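Local coordinates for malonyl CoA-acyl carrier protein transacylase (Burkholderia pseudomallei, PDB 3G87), which probably transfers the malonyl group from malonyl-CoA to holo-acyl carrier protein, releasing coenzyme A and yielding malonyl-ACP, at residues N7-P12 and S81-D86; E171-E176 and Y186-T191. One frame throughout, in Å; residues are numbered along the deposited sequence.

In the fold
The two contacts lie in separate sheets of one acyltransferase chain, on opposite sides of its centre: their centres are 34 Å apart and their nearest atoms about 13 Å, so they do not touch. Contact 1 closes before contact 2 opens along the chain. Contact 1 (N7-P12 with S81-D86) belongs to the parallel sheet, where the loop after helix 59-81 leads into strand 87-90; that strand ends at Gly90, the first glycine of a Gly90-Ser92-Gly94 GxSxG pattern consistent with the nucleophile elbow of acyltransferases. Contact 2 (E171-E176 with Y186-T191) belongs to the antiparallel sheet, where helix 169-175 packs against edge strand 185-188.

Contact 1 (N7-P12 and S81-D86); sequences NTFMFP and SGETPD
Where the parallel sheet begins, Asn7 of strand 6-11 meets Asp86 of the loop that delivers strand 87-90, and one residue grips the other by two bonds. Asp86 N donates to Asn7 O at 2.7 Å, in the plane of that carbonyl. In return Asn7 N donates to Asp86 OD1 at 2.8 Å, a nearly straight bond (N-H...O 167°) that uses the anti lone pair of the carboxylate. Aspartate suits the place because its short side chain can turn back on the strand and accept a backbone N-H.

Beside this polar pair, Pro85 lies across one face of the Phe9 ring. Its CB sits 3.9 Å from the centroid of the Phe9 ring, offset toward the rim, a CH-pi contact, while Pro85 CD reaches Phe9 CE2 at 3.7 Å. A compact, rigid proline offers several carbons to the flat ring without polar hydrogens to bury. The Asn7 side chain runs toward Glu83, its CG anti to the backbone N (chi1 -169°). Asn7 ND2 lies 3.4 Å from Glu83 OE1, amide and carboxylate planes almost perpendicular. Asn7 OD1 is at the edge of the Phe9 ring, in plane, and is hydrogen-bonded to Thr272 OG1 of strand 269-273. Upstream, Ser81 OG accepts from Glu83 N at 3.0 Å, an ST turn where the chain leaves helix 59-81.

Thus a helix-to-strand connection is fastened to the neighbouring strand just before parallel pairing takes over, where the Phe9 backbone hydrogen-bonds with Phe87 and Ala89, as in an alpha/beta fold with a beta-alpha-beta crossover.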
# COMPACT_ATOMS: atom_id res chain seq x y z
N ASN A 7 14.93 11.03 7.66
CA ASN A 7 14.55 10.43 6.37
C ASN A 7 13.50 9.31 6.51
O ASN A 7 13.71 8.34 7.25
CB ASN A 7 15.81 9.90 5.75
CG ASN A 7 15.66 9.47 4.28
OD1 ASN A 7 14.63 9.67 3.61
ND2 ASN A 7 16.74 8.90 3.77
N THR A 8 12.41 9.44 5.80
CA THR A 8 11.39 8.43 5.69
C THR A 8 11.45 7.65 4.39
O THR A 8 11.32 8.19 3.38
CB THR A 8 9.97 9.02 5.81
OG1 THR A 8 9.83 9.69 7.05
CG2 THR A 8 9.00 7.98 5.76
N PHE A 9 11.67 6.37 4.46
CA PHE A 9 11.55 5.51 3.31
C PHE A 9 10.09 5.04 3.19
O PHE A 9 9.49 4.63 4.13
CB PHE A 9 12.50 4.30 3.35
CG PHE A 9 13.98 4.60 3.15
CD1 PHE A 9 14.47 5.86 3.08
CD2 PHE A 9 14.86 3.58 3.03
CE1 PHE A 9 15.79 6.09 2.91
CE2 PHE A 9 16.18 3.81 2.84
CZ PHE A 9 16.65 5.10 2.79
N MET A 10 9.56 5.18 2.00
CA MET A 10 8.19 4.88 1.67
C MET A 10 8.03 4.01 0.43
O MET A 10 8.72 4.16 -0.51
CB MET A 10 7.33 6.15 1.65
CG MET A 10 7.52 7.15 0.57
SD MET A 10 6.63 8.62 0.86
CE MET A 10 6.89 9.44 -0.62
N PHE A 11 7.13 3.06 0.49
CA PHE A 11 6.94 2.03 -0.52
C PHE A 11 5.54 2.02 -1.11
O PHE A 11 4.62 1.97 -0.41
CB PHE A 11 7.30 0.67 0.05
CG PHE A 11 8.63 0.65 0.72
CD1 PHE A 11 9.76 0.31 0.04
CD2 PHE A 11 8.74 1.00 2.05
CE1 PHE A 11 10.93 0.31 0.64
CE2 PHE A 11 9.92 1.02 2.64
CZ PHE A 11 11.02 0.64 1.95
N PRO A 12 5.44 2.08 -2.42
CA PRO A 12 4.17 2.13 -3.11
C PRO A 12 3.40 0.81 -3.11
O PRO A 12 3.93 -0.21 -2.90
CB PRO A 12 4.58 2.56 -4.50
CG PRO A 12 5.86 2.13 -4.67
CD PRO A 12 6.53 2.13 -3.39
N SER A 81 23.60 4.57 -1.84
CA SER A 81 23.46 5.85 -1.22
C SER A 81 24.08 5.84 0.15
O SER A 81 24.48 6.84 0.59
CB SER A 81 21.99 6.31 -1.17
OG SER A 81 21.38 5.97 0.02
N GLY A 82 24.11 4.70 0.80
CA GLY A 82 24.49 4.62 2.19
C GLY A 82 23.48 5.04 3.23
O GLY A 82 23.74 4.94 4.38
N GLU A 83 22.31 5.50 2.84
CA GLU A 83 21.34 6.05 3.76
C GLU A 83 20.54 5.05 4.52
O GLU A 83 20.29 4.01 4.04
CB GLU A 83 20.41 6.96 3.03
CG GLU A 83 21.12 7.93 2.23
CD GLU A 83 20.21 8.86 1.59
OE1 GLU A 83 19.08 8.49 1.39
OE2 GLU A 83 20.62 9.96 1.25
N THR A 84 20.15 5.38 5.73
CA THR A 84 19.28 4.56 6.53
C THR A 84 18.06 5.34 6.91
O THR A 84 18.14 6.50 7.18
CB THR A 84 19.88 4.16 7.87
OG1 THR A 84 20.47 5.29 8.48
CG2 THR A 84 20.85 3.13 7.74
N PRO A 85 16.93 4.71 6.93
CA PRO A 85 15.70 5.41 7.24
C PRO A 85 15.55 5.70 8.73
O PRO A 85 16.00 4.95 9.50
CB PRO A 85 14.64 4.45 6.75
CG PRO A 85 15.25 3.19 6.75
CD PRO A 85 16.66 3.36 6.47
N ASP A 86 14.92 6.79 9.08
CA ASP A 86 14.57 7.09 10.44
C ASP A 86 13.16 6.67 10.65
O ASP A 86 12.74 6.56 11.75
CB ASP A 86 14.67 8.58 10.76
CG ASP A 86 16.02 9.09 10.72
OD1 ASP A 86 16.31 9.80 9.80
OD2 ASP A 86 16.79 8.81 11.60

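Contact 2 (E171-E176 and Y186-T191); sequences EIARAE and YLRLNT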
# COMPACT_ATOMS: atom_id res chain seq x y z
N GLU A 171 -22.65 -0.44 -6.80
CA GLU A 171 -22.67 0.80 -6.01
C GLU A 171 -21.55 1.64 -6.47
O GLU A 171 -21.71 2.84 -6.76
CB GLU A 171 -22.55 0.52 -4.52
CG GLU A 171 -23.85 -0.08 -3.94
CD GLU A 171 -23.95 -0.06 -2.40
OE1 GLU A 171 -23.03 0.41 -1.68
OE2 GLU A 171 -24.99 -0.54 -1.88
N ILE A 172 -20.39 1.02 -6.61
CA ILE A 172 -19.27 1.78 -7.11
C ILE A 172 -19.64 2.32 -8.52
O ILE A 172 -19.31 3.47 -8.85
CB ILE A 172 -17.96 0.98 -7.11
CG1 ILE A 172 -17.43 0.76 -5.66
CG2 ILE A 172 -16.95 1.65 -8.00
CD1 ILE A 172 -16.80 2.00 -4.92
N ALA A 173 -20.31 1.53 -9.33
CA ALA A 173 -20.75 1.90 -10.64
C ALA A 173 -21.72 3.08 -10.62
O ALA A 173 -21.53 4.05 -11.28
CB ALA A 173 -21.39 0.71 -11.28
N ARG A 174 -22.74 3.01 -9.77
CA ARG A 174 -23.65 4.14 -9.58
C ARG A 174 -23.04 5.39 -9.02
O ARG A 174 -23.56 6.41 -9.25
CB ARG A 174 -24.87 3.75 -8.79
CG ARG A 174 -25.22 2.39 -9.00
CD ARG A 174 -26.64 2.10 -9.13
NE ARG A 174 -26.78 0.66 -9.00
CZ ARG A 174 -27.74 -0.11 -9.50
NH1 ARG A 174 -28.72 0.36 -10.22
NH2 ARG A 174 -27.66 -1.40 -9.25
N ALA A 175 -21.95 5.30 -8.29
CA ALA A 175 -21.25 6.44 -7.76
C ALA A 175 -20.70 7.34 -8.81
O ALA A 175 -20.61 8.51 -8.58
CB ALA A 175 -20.17 6.03 -6.84
N GLU A 176 -20.33 6.79 -9.96
CA GLU A 176 -19.75 7.59 -11.02
C GLU A 176 -20.49 8.85 -11.29
O GLU A 176 -19.94 9.89 -11.34
CB GLU A 176 -19.58 6.82 -12.33
CG GLU A 176 -19.22 7.74 -13.47
CD GLU A 176 -18.48 7.10 -14.63
OE1 GLU A 176 -17.38 7.52 -14.96
OE2 GLU A 176 -19.01 6.23 -15.25
N TYR A 186 -13.92 11.38 -10.76
CA TYR A 186 -14.07 9.99 -10.40
C TYR A 186 -13.28 9.08 -11.28
O TYR A 186 -13.28 9.21 -12.44
CB TYR A 186 -15.55 9.63 -10.41
CG TYR A 186 -15.95 8.17 -10.36
CD1 TYR A 186 -16.54 7.64 -9.25
CD2 TYR A 186 -15.81 7.38 -11.45
CE1 TYR A 186 -16.94 6.37 -9.22
CE2 TYR A 186 -16.20 6.11 -11.42
CZ TYR A 186 -16.77 5.60 -10.30
OH TYR A 186 -17.15 4.30 -10.29
N LEU A 187 -12.60 8.12 -10.70
CA LEU A 187 -11.88 7.13 -11.47
C LEU A 187 -12.07 5.71 -10.99
O LEU A 187 -11.66 5.36 -9.96
CB LEU A 187 -10.41 7.51 -11.57
CG LEU A 187 -9.41 6.70 -12.40
CD1 LEU A 187 -9.76 6.52 -13.86
CD2 LEU A 187 -7.97 7.17 -12.20
N ARG A 188 -12.71 4.89 -11.80
CA ARG A 188 -12.83 3.47 -11.54
C ARG A 188 -11.48 2.80 -11.58
O ARG A 188 -10.69 3.06 -12.46
CB ARG A 188 -13.77 2.78 -12.52
CG ARG A 188 -13.98 1.31 -12.25
CD ARG A 188 -15.21 1.02 -11.49
NE ARG A 188 -15.51 -0.37 -11.17
CZ ARG A 188 -16.66 -0.95 -11.46
NH1 ARG A 188 -17.59 -0.28 -12.09
NH2 ARG A 188 -16.88 -2.19 -11.13
N LEU A 189 -11.22 1.93 -10.61
CA LEU A 189 -9.94 1.29 -10.52
C LEU A 189 -10.06 -0.13 -10.96
O LEU A 189 -11.12 -0.65 -11.09
CB LEU A 189 -9.37 1.34 -9.12
CG LEU A 189 -9.27 2.62 -8.33
CD1 LEU A 189 -8.58 2.35 -7.07
CD2 LEU A 189 -8.58 3.66 -9.06
N ASN A 190 -8.93 -0.76 -11.20
CA ASN A 190 -8.92 -2.16 -11.54
C ASN A 190 -8.83 -3.23 -10.49
O ASN A 190 -7.78 -3.51 -9.99
CB ASN A 190 -7.89 -2.42 -12.58
CG ASN A 190 -8.49 -2.54 -13.87
OD1 ASN A 190 -8.82 -3.63 -14.30
ND2 ASN A 190 -8.65 -1.43 -14.53
N THR A 191 -9.95 -3.84 -10.19
CA THR A 191 -10.09 -4.85 -9.13
C THR A 191 -11.51 -5.39 -9.08
O THR A 191 -12.47 -4.69 -9.42
CB THR A 191 -9.65 -4.34 -7.67
OG1 THR A 191 -10.38 -5.06 -6.66
CG2 THR A 191 -9.87 -2.84 -7.48
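Tyr186 meets residues 172-176 with both its hydroxyl and its ring, and buries more surface here than any other residue. Its OH donates to Ile172 O at 2.7 Å, approaching from above the carbonyl plane, about 50° out of it. That oxygen also accepts a weak bond from Ala175 N, so the tyrosine supplies a second donor to a carbonyl of the helix. CG of Tyr186 stands anti to the backbone N (chi1 167°), and the ring beyond it spans the gap between strand and helix. Tyrosine suits the place by joining a flat apolar face, on which Glu176 CA rests, to a hydroxyl that reaches the Ile172 carbonyl.

Glu176 covers one face of that ring. Its CA lies 3.5 Å from the centroid of the Tyr186 ring, close to the ring normal, a CH-pi contact over the centre. Glu176 CB sits 3.6 Å from Tyr186 CE2, and the extended side chain brings OE1 alongside the CD2/CE2 rim, 3.8 Å from Tyr186 CD2, the carboxylate inclined to the ring. Here glutamate contributes its aliphatic part to the aromatic surface. Ala175 CB, 4.0 Å from Tyr186 CE1, is small enough to let the ring approach the helix.

Branched Ile172 offers its CG2 to two partners: it touches Tyr186 OH at 3.5 Å and lies over one face of the Arg188 guanidinium, whose NH1 passes 4.0 Å from Ala173 CB.

The axes of 171-175 and 186-188 approach to 9.5 Å, their directions 147° apart, roughly antiparallel. Behind them, the Ile172 side chain also packs on Ala128 of strand 127-133 and Ile165 of strand 162-168, while Tyr186 rests on Ala130 and Ile132, placing helix 169-175 against one face of the antiparallel sheet.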